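Local coordinates for protein sarcosine oxidase (Pyrococcus horikoshii, PDB 1Y56) that probably oxidises L-proline as the FAD-binding beta subunit of a dehydrogenase complex that also contains FMN and ATP, at residues F110-K115 against S138-D143; I218-Y223 against A309-S314; P316-I321 against Y328-F333. All coordinates share one frame; numbering follows the deposited sequence.

Overall arrangement
Interaction 3 is the buried core contact of the set, while interactions 1 and 2 are only partly buried. Interactions 1 and 2 lie at the two outer ends of one eight-stranded mixed sheet, their centres about 28 Å apart. Interaction 3 belongs to a second sheet, which includes strand 8-11 and is consistent with a Rossmann-type FAD-binding fold. All three use antiparallel backbone pairing and set a long basic chain against a ring, at the edge in interaction 1 and over a face in interactions 2 and 3. Interaction 3 adds more apolar packing and reaches the FAD pocket through Phe333. Interactions 2 and 3 touch: Ile220 CD1 lies 3.7 Å from Ala331 O.

Interaction 1 (F110-K115 against S138-D143); sequences FGVPTK and SWNPTD
Lys115 and Trp139 form an antiparallel hydrogen-bonded pair at an outer edge of the mixed sheet. Lys115 N donates to Trp139 O at 2.8 Å, with an N-H...O angle of 162°. Trp139 N returns a bond to Lys115 O at 2.9 Å. The two side chains leave the same face of the sheet and lie side by side, pointing the same way. Lys115 CE meets the indole at its edge, in the ring plane, 3.6 Å from Trp139 CD1. The bend at chi3 (-74°) places CE there. This is methylene packing against a ring rim, not a cation over a face. Pro141 N lies over one face of the same indole.

The motif leading into this pair is a helix end. Gly111, with positive phi, is the C-prime residue of a Schellman motif that closes helix 94-109. An inverse gamma turn centred on Pro113 follows, with Thr114 N bonded to Val112 O at 2.8 Å. The chain then enters strand 115-117. Across from it, a type I turn from Asn140 to Asp143 follows strand 136-140.

Thr114, just before the strand, is buried. Its CG2 lies anti to the backbone N, 3.5 Å from Ser138 OG. Its OG1 is 3.7 Å from Asn140 CB, and the two side chains cross at about a right angle. The polar ends are held from outside: Thr114 OG1 bonds to Gln107 of the helix, and Ser138 OG to Gln54. The backbone of Ser138 also pairs with Phe89, on the next strand inward.

Interaction 2 (I218-Y223 against A309-S314); sequences IPIEPY and AKTPDS
Glu221 and Lys310 make the two backbone hydrogen bonds of this contact. Glu221 N donates to Lys310 O and Lys310 N donates to Glu221 O, both at 2.9 Å. They join strand 221-230 to strand 299-310, an outermost strand of the mixed sheet, in an antiparallel pair. Pro222 and Ala309 follow as a non-hydrogen-bonded pair.

The aromatic contact is between Lys310 and Tyr223. The lysine chain passes over one face of the ring, toward its rim, as a CH-pi contact with CD 4.3 Å from the ring centroid. Lys310 CB sits 3.7 Å from Tyr223 CD2. The ammonium group is farther off and adds at most a weak attraction to the ring. It also has a long, weak ion pair with Glu267.

Apolar packing continues along the segments. Ile220 CG2 meets Ala309 CB at 3.7 Å, and the Ala309 side chain is about 7 Å from the FAD. Ile220 CG1 lies 3.9 Å from Thr311 CG2, the two side chains pointing the same way. Pro219 CG and Pro312 CG touch at 3.7 Å, where a type I turn from Thr311 to Ser314 begins.

Beyond the backbone bonds, then, the attraction across the contact is mainly apolar, and the lysine acts chiefly through its methylenes.

Interaction 3 (P316-I321 against Y328-F333); sequences PAIGRI and YIAAGF. With FAD (flavin-adenine dinucleotide), chain I.
Ala317 and Ala331 are joined by two backbone hydrogen bonds, the first from Ala317 N to Ala331 O at 2.9 Å and nearly straight (175°). Gly319 and Ile329 make the second such pair, with Gly319 N to Ile329 O at 2.9 Å. Between and beyond these lie the non-hydrogen-bonded pairs Ile318 with Ala330 and Arg320 with Tyr328.

On the face of Arg320 and Tyr328, the Arg320 side chain crosses that of Tyr328 obliquely. Arg320 CD stands over one face of the ring, 3.5 Å above the plane and toward the rim. The chi2 turn (81°) puts CD there. An alanine in place of Tyr328 would probably leave the Arg320 methylenes without the ring they pack on, and the arginine chain freer to turn. The far end of Arg320 is held by Leu324 O, which bonds to NH1.

Strand 320-321 forms a beta hairpin with strand 327-331. Strand 317-318, before the corner at Gly319, pairs antiparallel with the same strand. Strand 327-331 also runs parallel to strand 196-199, in the sheet that includes strand 8-11 and is consistent with a Rossmann-type FAD-binding fold. Tyr328 and Ala330 share backbone bonds with that neighbour.

At the other end, Pro316 CB packs on Phe333 CD1 at 3.5 Å, and Ile318 CD1 lies 3.7 Å from Phe333 CE1. Phe333 is part of the FAD pocket: its CB is 3.8 Å from O3' of the cofactor. The Phe333 side chain also touches Val344 of helix 337-354 and Val16 of helix 15-26. Ala330 rests on Ile20 of the latter helix, Ile318 on Val348 of the former.

Interaction 1 (F110-K115 against S138-D143)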
loop_
_atom_site.group_PDB
_atom_site.type_symbol
_atom_site.label_atom_id
_atom_site.label_comp_id
_atom_site.label_asym_id
_atom_site.label_seq_id
_atom_site.Cartn_x
_atom_site.Cartn_y
_atom_site.Cartn_z
ATOM N N PHE B 110 38.817 36.298 49.981
ATOM C CA PHE B 110 39.445 36.058 48.701
ATOM C C PHE B 110 39.120 37.105 47.642
ATOM O O PHE B 110 39.263 36.861 46.446
ATOM C CB PHE B 110 39.165 34.626 48.261
ATOM C CG PHE B 110 39.661 33.624 49.249
ATOM C CD1 PHE B 110 41.019 33.293 49.301
ATOM C CD2 PHE B 110 38.793 33.056 50.182
ATOM C CE1 PHE B 110 41.511 32.388 50.249
ATOM C CE2 PHE B 110 39.264 32.141 51.140
ATOM C CZ PHE B 110 40.632 31.810 51.176
ATOM N N GLY B 111 38.714 38.286 48.092
ATOM C CA GLY B 111 38.614 39.441 47.216
ATOM C C GLY B 111 37.328 39.553 46.422
ATOM O O GLY B 111 37.281 40.215 45.380
ATOM N N VAL B 112 36.277 38.905 46.904
ATOM C CA VAL B 112 34.965 39.082 46.318
ATOM C C VAL B 112 34.142 39.894 47.315
ATOM O O VAL B 112 33.662 39.349 48.318
ATOM C CB VAL B 112 34.313 37.733 45.961
ATOM C CG1 VAL B 112 32.827 37.909 45.624
ATOM C CG2 VAL B 112 35.065 37.086 44.801
ATOM N N PRO B 113 33.983 41.206 47.042
ATOM C CA PRO B 113 33.424 42.135 48.016
ATOM C C PRO B 113 31.898 42.083 48.080
ATOM O O PRO B 113 31.236 43.069 47.774
ATOM C CB PRO B 113 33.914 43.497 47.511
ATOM C CG PRO B 113 34.011 43.342 46.052
ATOM C CD PRO B 113 34.303 41.883 45.767
ATOM N N THR B 114 31.350 40.941 48.487
ATOM C CA THR B 114 29.906 40.797 48.673
ATOM C C THR B 114 29.468 41.490 49.970
ATOM O O THR B 114 30.193 41.457 50.962
ATOM C CB THR B 114 29.507 39.301 48.704
ATOM O OG1 THR B 114 30.157 38.607 47.630
ATOM C CG2 THR B 114 27.998 39.127 48.593
ATOM N N LYS B 115 28.294 42.117 49.957
ATOM C CA LYS B 115 27.710 42.697 51.170
ATOM C C LYS B 115 26.437 41.961 51.557
ATOM O O LYS B 115 25.658 41.566 50.687
ATOM C CB LYS B 115 27.335 44.177 50.984
ATOM C CG LYS B 115 28.311 45.026 50.185
ATOM C CD LYS B 115 27.882 46.480 50.154
ATOM C CE LYS B 115 26.699 46.710 49.238
ATOM N NZ LYS B 115 26.325 48.143 49.154
ATOM N N SER B 138 21.793 38.894 50.097
ATOM C CA SER B 138 23.200 38.869 49.774
ATOM C C SER B 138 23.372 39.545 48.421
ATOM O O SER B 138 22.735 39.155 47.430
ATOM C CB SER B 138 23.705 37.442 49.718
ATOM O OG SER B 138 25.094 37.436 49.530
ATOM N N TRP B 139 24.225 40.564 48.387
ATOM C CA TRP B 139 24.392 41.391 47.206
ATOM C C TRP B 139 25.851 41.513 46.816
ATOM O O TRP B 139 26.682 41.829 47.653
ATOM C CB TRP B 139 23.803 42.777 47.481
ATOM C CG TRP B 139 24.149 43.816 46.459
ATOM C CD1 TRP B 139 24.926 44.912 46.651
ATOM C CD2 TRP B 139 23.727 43.858 45.091
ATOM N NE1 TRP B 139 25.020 45.643 45.492
ATOM C CE2 TRP B 139 24.293 45.018 44.517
ATOM C CE3 TRP B 139 22.927 43.032 44.295
ATOM C CZ2 TRP B 139 24.087 45.373 43.175
ATOM C CZ3 TRP B 139 22.724 43.389 42.955
ATOM C CH2 TRP B 139 23.301 44.546 42.414
ATOM N N ASN B 140 26.163 41.252 45.555
ATOM C CA ASN B 140 27.475 41.603 45.011
ATOM C C ASN B 140 27.319 42.317 43.672
ATOM O O ASN B 140 26.765 41.747 42.721
ATOM C CB ASN B 140 28.391 40.384 44.867
ATOM C CG ASN B 140 29.789 40.754 44.376
ATOM O OD1 ASN B 140 30.733 40.832 45.151
ATOM N ND2 ASN B 140 29.919 40.986 43.090
ATOM N N PRO B 141 27.815 43.562 43.586
ATOM C CA PRO B 141 27.598 44.353 42.373
ATOM C C PRO B 141 28.498 43.975 41.185
ATOM O O PRO B 141 28.251 44.439 40.079
ATOM C CB PRO B 141 27.858 45.791 42.835
ATOM C CG PRO B 141 28.804 45.660 43.992
ATOM C CD PRO B 141 28.603 44.291 44.601
ATOM N N THR B 142 29.513 43.139 41.389
ATOM C CA THR B 142 30.379 42.736 40.274
ATOM C C THR B 142 30.026 41.395 39.615
ATOM O O THR B 142 30.727 40.954 38.706
ATOM C CB THR B 142 31.867 42.753 40.647
ATOM O OG1 THR B 142 32.069 41.991 41.838
ATOM C CG2 THR B 142 32.336 44.164 40.879
ATOM N N ASP B 143 28.951 40.747 40.064
ATOM C CA ASP B 143 28.366 39.622 39.322
ATOM C C ASP B 143 27.537 40.196 38.172
ATOM O O ASP B 143 27.110 41.355 38.213
ATOM C CB ASP B 143 27.480 38.753 40.220
ATOM C CG ASP B 143 28.251 38.087 41.365
ATOM O OD1 ASP B 143 27.636 37.878 42.436
ATOM O OD2 ASP B 143 29.455 37.770 41.216
#

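Interaction 2 (I218-Y223 against A309-S314)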
loop_
_atom_site.group_PDB
_atom_site.type_symbol
_atom_site.label_atom_id
_atom_site.label_comp_id
_atom_site.label_asym_id
_atom_site.label_seq_id
_atom_site.Cartn_x
_atom_site.Cartn_y
_atom_site.Cartn_z
ATOM N N ILE B 218 34.176 8.392 37.180
ATOM C CA ILE B 218 33.943 9.836 37.112
ATOM C C ILE B 218 32.465 10.063 36.834
ATOM O O ILE B 218 32.073 10.293 35.682
ATOM C CB ILE B 218 34.787 10.525 36.031
ATOM C CG1 ILE B 218 36.265 10.161 36.187
ATOM C CG2 ILE B 218 34.603 12.026 36.114
ATOM C CD1 ILE B 218 37.110 10.428 34.957
ATOM N N PRO B 219 31.638 10.003 37.894
ATOM C CA PRO B 219 30.197 9.966 37.717
ATOM C C PRO B 219 29.660 11.320 37.275
ATOM O O PRO B 219 29.689 12.283 38.034
ATOM C CB PRO B 219 29.686 9.582 39.106
ATOM C CG PRO B 219 30.728 10.052 40.047
ATOM C CD PRO B 219 32.027 10.010 39.318
ATOM N N ILE B 220 29.208 11.395 36.034
ATOM C CA ILE B 220 28.611 12.618 35.519
ATOM C C ILE B 220 27.307 12.243 34.835
ATOM O O ILE B 220 27.325 11.567 33.813
ATOM C CB ILE B 220 29.550 13.340 34.520
ATOM C CG1 ILE B 220 30.889 13.674 35.174
ATOM C CG2 ILE B 220 28.899 14.610 33.988
ATOM C CD1 ILE B 220 31.935 14.200 34.199
ATOM N N GLU B 221 26.183 12.668 35.401
ATOM C CA GLU B 221 24.883 12.293 34.860
ATOM C C GLU B 221 24.138 13.484 34.269
ATOM O O GLU B 221 24.104 14.551 34.889
ATOM C CB GLU B 221 23.996 11.663 35.944
ATOM C CG GLU B 221 24.480 10.367 36.599
ATOM C CD GLU B 221 24.903 9.299 35.602
ATOM O OE1 GLU B 221 25.813 8.514 35.960
ATOM O OE2 GLU B 221 24.354 9.248 34.471
ATOM N N PRO B 222 23.500 13.306 33.087
ATOM C CA PRO B 222 22.663 14.384 32.553
ATOM C C PRO B 222 21.328 14.460 33.286
ATOM O O PRO B 222 20.638 13.443 33.432
ATOM C CB PRO B 222 22.455 13.976 31.094
ATOM C CG PRO B 222 22.541 12.504 31.102
ATOM C CD PRO B 222 23.511 12.128 32.197
ATOM N N TYR B 223 20.984 15.652 33.764
ATOM C CA TYR B 223 19.687 15.893 34.395
ATOM C C TYR B 223 18.920 16.953 33.668
ATOM O O TYR B 223 19.489 17.918 33.160
ATOM C CB TYR B 223 19.844 16.342 35.840
ATOM C CG TYR B 223 20.161 15.221 36.782
ATOM C CD1 TYR B 223 19.156 14.626 37.553
ATOM C CD2 TYR B 223 21.471 14.744 36.902
ATOM C CE1 TYR B 223 19.452 13.587 38.426
ATOM C CE2 TYR B 223 21.776 13.712 37.765
ATOM C CZ TYR B 223 20.767 13.137 38.523
ATOM O OH TYR B 223 21.089 12.109 39.373
ATOM N N ALA B 309 25.006 18.751 33.749
ATOM C CA ALA B 309 25.866 17.578 33.858
ATOM C C ALA B 309 26.347 17.491 35.299
ATOM O O ALA B 309 27.355 18.113 35.663
ATOM C CB ALA B 309 27.031 17.656 32.897
ATOM N N LYS B 310 25.608 16.732 36.116
ATOM C CA LYS B 310 25.821 16.680 37.564
ATOM C C LYS B 310 26.882 15.680 38.030
ATOM O O LYS B 310 26.943 14.557 37.529
ATOM C CB LYS B 310 24.498 16.391 38.274
ATOM C CG LYS B 310 23.649 17.631 38.551
ATOM C CD LYS B 310 22.544 17.367 39.583
ATOM C CE LYS B 310 23.101 17.131 40.995
ATOM N NZ LYS B 310 22.021 16.817 41.985
ATOM N N THR B 311 27.709 16.103 38.986
ATOM C CA THR B 311 28.524 15.187 39.784
ATOM C C THR B 311 27.965 15.118 41.205
ATOM O O THR B 311 27.169 15.979 41.599
ATOM C CB THR B 311 29.986 15.634 39.868
ATOM O OG1 THR B 311 30.054 16.932 40.471
ATOM C CG2 THR B 311 30.633 15.652 38.490
ATOM N N PRO B 312 28.379 14.103 41.986
ATOM C CA PRO B 312 27.886 13.927 43.352
ATOM C C PRO B 312 28.127 15.114 44.281
ATOM O O PRO B 312 27.403 15.269 45.267
ATOM C CB PRO B 312 28.664 12.715 43.851
ATOM C CG PRO B 312 29.020 11.984 42.632
ATOM C CD PRO B 312 29.314 13.030 41.618
ATOM N N ASP B 313 29.129 15.936 43.983
ATOM C CA ASP B 313 29.392 17.116 44.800
ATOM C C ASP B 313 29.208 18.419 44.025
ATOM O O ASP B 313 29.754 19.447 44.406
ATOM C CB ASP B 313 30.776 17.048 45.458
ATOM C CG ASP B 313 31.915 17.044 44.448
ATOM O OD1 ASP B 313 33.073 16.788 44.864
ATOM O OD2 ASP B 313 31.672 17.290 43.246
ATOM N N SER B 314 28.448 18.379 42.935
ATOM C CA SER B 314 28.176 19.586 42.143
ATOM C C SER B 314 29.401 20.402 41.716
ATOM O O SER B 314 29.277 21.594 41.462
ATOM C CB SER B 314 27.186 20.496 42.869
ATOM O OG SER B 314 25.884 19.941 42.816
#

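Interaction 3 (P316-I321 against Y328-F333)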
loop_
_atom_site.group_PDB
_atom_site.type_symbol
_atom_site.label_atom_id
_atom_site.label_comp_id
_atom_site.label_asym_id
_atom_site.label_seq_id
_atom_site.Cartn_x
_atom_site.Cartn_y
_atom_site.Cartn_z
ATOM N N PRO B 316 32.867 20.328 38.922
ATOM C CA PRO B 316 33.357 19.623 37.748
ATOM C C PRO B 316 34.530 18.694 38.024
ATOM O O PRO B 316 35.091 18.705 39.115
ATOM C CB PRO B 316 33.801 20.760 36.836
ATOM C CG PRO B 316 34.068 21.895 37.751
ATOM C CD PRO B 316 33.076 21.783 38.814
ATOM N N ALA B 317 34.856 17.877 37.028
ATOM C CA ALA B 317 36.093 17.112 36.994
ATOM C C ALA B 317 36.982 17.746 35.945
ATOM O O ALA B 317 36.703 17.668 34.740
ATOM C CB ALA B 317 35.830 15.675 36.649
ATOM N N ILE B 318 38.034 18.405 36.420
ATOM C CA ILE B 318 38.959 19.117 35.570
ATOM C C ILE B 318 40.336 18.659 35.972
ATOM O O ILE B 318 40.791 18.936 37.080
ATOM C CB ILE B 318 38.817 20.639 35.738
ATOM C CG1 ILE B 318 37.370 21.068 35.429
ATOM C CG2 ILE B 318 39.825 21.371 34.857
ATOM C CD1 ILE B 318 37.012 22.471 35.888
ATOM N N GLY B 319 40.983 17.922 35.081
ATOM C CA GLY B 319 42.338 17.451 35.335
ATOM C C GLY B 319 42.919 16.532 34.274
ATOM O O GLY B 319 42.251 16.187 33.292
ATOM N N ARG B 320 44.184 16.163 34.470
ATOM C CA ARG B 320 44.846 15.158 33.644
ATOM C C ARG B 320 44.461 13.768 34.132
ATOM O O ARG B 320 44.477 13.494 35.337
ATOM C CB ARG B 320 46.371 15.325 33.701
ATOM C CG ARG B 320 47.156 14.171 33.087
ATOM C CD ARG B 320 47.260 14.237 31.549
ATOM N NE ARG B 320 47.617 12.940 30.967
ATOM C CZ ARG B 320 48.828 12.385 31.027
ATOM N NH1 ARG B 320 49.055 11.196 30.483
ATOM N NH2 ARG B 320 49.821 13.008 31.642
ATOM N N ILE B 321 44.097 12.902 33.197
ATOM C CA ILE B 321 43.962 11.495 33.496
ATOM C C ILE B 321 45.288 10.859 33.117
ATOM O O ILE B 321 45.730 10.932 31.962
ATOM C CB ILE B 321 42.798 10.862 32.736
ATOM C CG1 ILE B 321 41.485 11.588 33.078
ATOM C CG2 ILE B 321 42.739 9.348 32.996
ATOM C CD1 ILE B 321 41.078 11.543 34.544
ATOM N N TYR B 328 42.719 14.608 29.055
ATOM C CA TYR B 328 42.264 15.559 30.060
ATOM C C TYR B 328 40.756 15.605 30.096
ATOM O O TYR B 328 40.084 15.257 29.126
ATOM C CB TYR B 328 42.795 16.961 29.781
ATOM C CG TYR B 328 44.297 17.080 29.784
ATOM C CD1 TYR B 328 45.047 16.667 28.690
ATOM C CD2 TYR B 328 44.961 17.626 30.873
ATOM C CE1 TYR B 328 46.422 16.780 28.688
ATOM C CE2 TYR B 328 46.336 17.757 30.884
ATOM C CZ TYR B 328 47.070 17.334 29.786
ATOM O OH TYR B 328 48.449 17.462 29.779
ATOM N N ILE B 329 40.226 16.044 31.222
ATOM C CA ILE B 329 38.801 16.182 31.346
ATOM C C ILE B 329 38.482 17.563 31.923
ATOM O O ILE B 329 39.168 18.040 32.833
ATOM C CB ILE B 329 38.177 15.004 32.170
ATOM C CG1 ILE B 329 36.647 14.965 32.005
ATOM C CG2 ILE B 329 38.611 15.064 33.632
ATOM C CD1 ILE B 329 35.988 13.669 32.447
ATOM N N ALA B 330 37.470 18.203 31.340
ATOM C CA ALA B 330 36.860 19.414 31.874
ATOM C C ALA B 330 35.353 19.308 31.671
ATOM O O ALA B 330 34.815 19.831 30.690
ATOM C CB ALA B 330 37.399 20.631 31.166
ATOM N N ALA B 331 34.677 18.620 32.594
ATOM C CA ALA B 331 33.261 18.279 32.423
ATOM C C ALA B 331 32.521 18.078 33.747
ATOM O O ALA B 331 33.121 17.712 34.754
ATOM C CB ALA B 331 33.137 17.032 31.559
ATOM N N GLY B 332 31.214 18.315 33.733
ATOM C CA GLY B 332 30.378 18.103 34.910
ATOM C C GLY B 332 30.180 19.380 35.701
ATOM O O GLY B 332 30.331 19.397 36.916
ATOM N N PHE B 333 29.819 20.457 35.017
ATOM C CA PHE B 333 29.776 21.757 35.667
ATOM C C PHE B 333 28.513 22.001 36.490
ATOM O O PHE B 333 28.364 23.037 37.146
ATOM C CB PHE B 333 30.051 22.858 34.655
ATOM C CG PHE B 333 31.444 22.804 34.079
ATOM C CD1 PHE B 333 32.523 23.345 34.775
ATOM C CD2 PHE B 333 31.685 22.192 32.852
ATOM C CE1 PHE B 333 33.830 23.286 34.245
ATOM C CE2 PHE B 333 32.985 22.130 32.316
ATOM C CZ PHE B 333 34.058 22.681 33.013
HETATM P PA FAD I . 27.998 21.908 26.254
HETATM O O1A FAD I . 26.919 20.868 26.288
HETATM O O2A FAD I . 27.607 23.338 25.988
HETATM O O5B FAD I . 29.134 21.429 25.227
HETATM C C5B FAD I . 29.411 20.053 25.025
HETATM C C4B FAD I . 29.431 19.831 23.525
HETATM O O4B FAD I . 30.044 18.578 23.246
HETATM C C3B FAD I . 28.035 19.789 22.908
HETATM O O3B FAD I . 27.867 20.900 22.012
HETATM C C2B FAD I . 27.980 18.455 22.182
HETATM O O2B FAD I . 27.492 18.536 20.852
HETATM C C1B FAD I . 29.425 18.049 22.085
HETATM N N9A FAD I . 29.576 16.582 21.975
HETATM C C8A FAD I . 28.980 15.628 22.714
HETATM N N7A FAD I . 29.385 14.421 22.254
HETATM C C5A FAD I . 30.232 14.634 21.227
HETATM C C6A FAD I . 30.962 13.802 20.385
HETATM N N6A FAD I . 30.896 12.453 20.522
HETATM N N1A FAD I . 31.741 14.348 19.432
HETATM C C2A FAD I . 31.827 15.687 19.278
HETATM N N3A FAD I . 31.136 16.518 20.075
HETATM C C4A FAD I . 30.344 16.005 21.056
HETATM N N1 FAD I . 25.628 27.950 33.639
HETATM C C2 FAD I . 26.004 29.143 34.135
HETATM O O2 FAD I . 27.208 29.334 34.384
HETATM N N3 FAD I . 25.125 30.138 34.371
HETATM C C4 FAD I . 23.809 30.005 34.119
HETATM O O4 FAD I . 23.008 30.946 34.337
HETATM C C4X FAD I . 23.337 28.798 33.617
HETATM N N5 FAD I . 22.026 28.581 33.341
HETATM C C5X FAD I . 21.613 27.387 32.841
HETATM C C6 FAD I . 20.252 27.204 32.567
HETATM C C7 FAD I . 19.792 25.991 32.044
HETATM C C7M FAD I . 18.318 25.810 31.755
HETATM C C8 FAD I . 20.709 24.958 31.800
HETATM C C8M FAD I . 20.281 23.654 31.251
HETATM C C9 FAD I . 22.065 25.137 32.074
HETATM C C9A FAD I . 22.533 26.346 32.589
HETATM N N10 FAD I . 23.851 26.491 32.843
HETATM C C10 FAD I . 24.330 27.715 33.369
HETATM C "C1'" FAD I . 24.770 25.386 32.597
HETATM C "C2'" FAD I . 25.633 25.662 31.394
HETATM O "O2'" FAD I . 24.790 25.621 30.250
HETATM C "C3'" FAD I . 26.656 24.555 31.281
HETATM O "O3'" FAD I . 27.388 24.457 32.509
HETATM C "C4'" FAD I . 27.605 24.850 30.135
HETATM O "O4'" FAD I . 26.894 24.996 28.892
HETATM C "C5'" FAD I . 28.629 23.739 29.992
HETATM O "O5'" FAD I . 29.301 24.008 28.769
HETATM P P FAD I . 30.047 22.815 28.036
HETATM O O1P FAD I . 30.825 22.066 29.087
HETATM O O2P FAD I . 30.722 23.406 26.831
HETATM O O3P FAD I . 28.797 21.874 27.646
#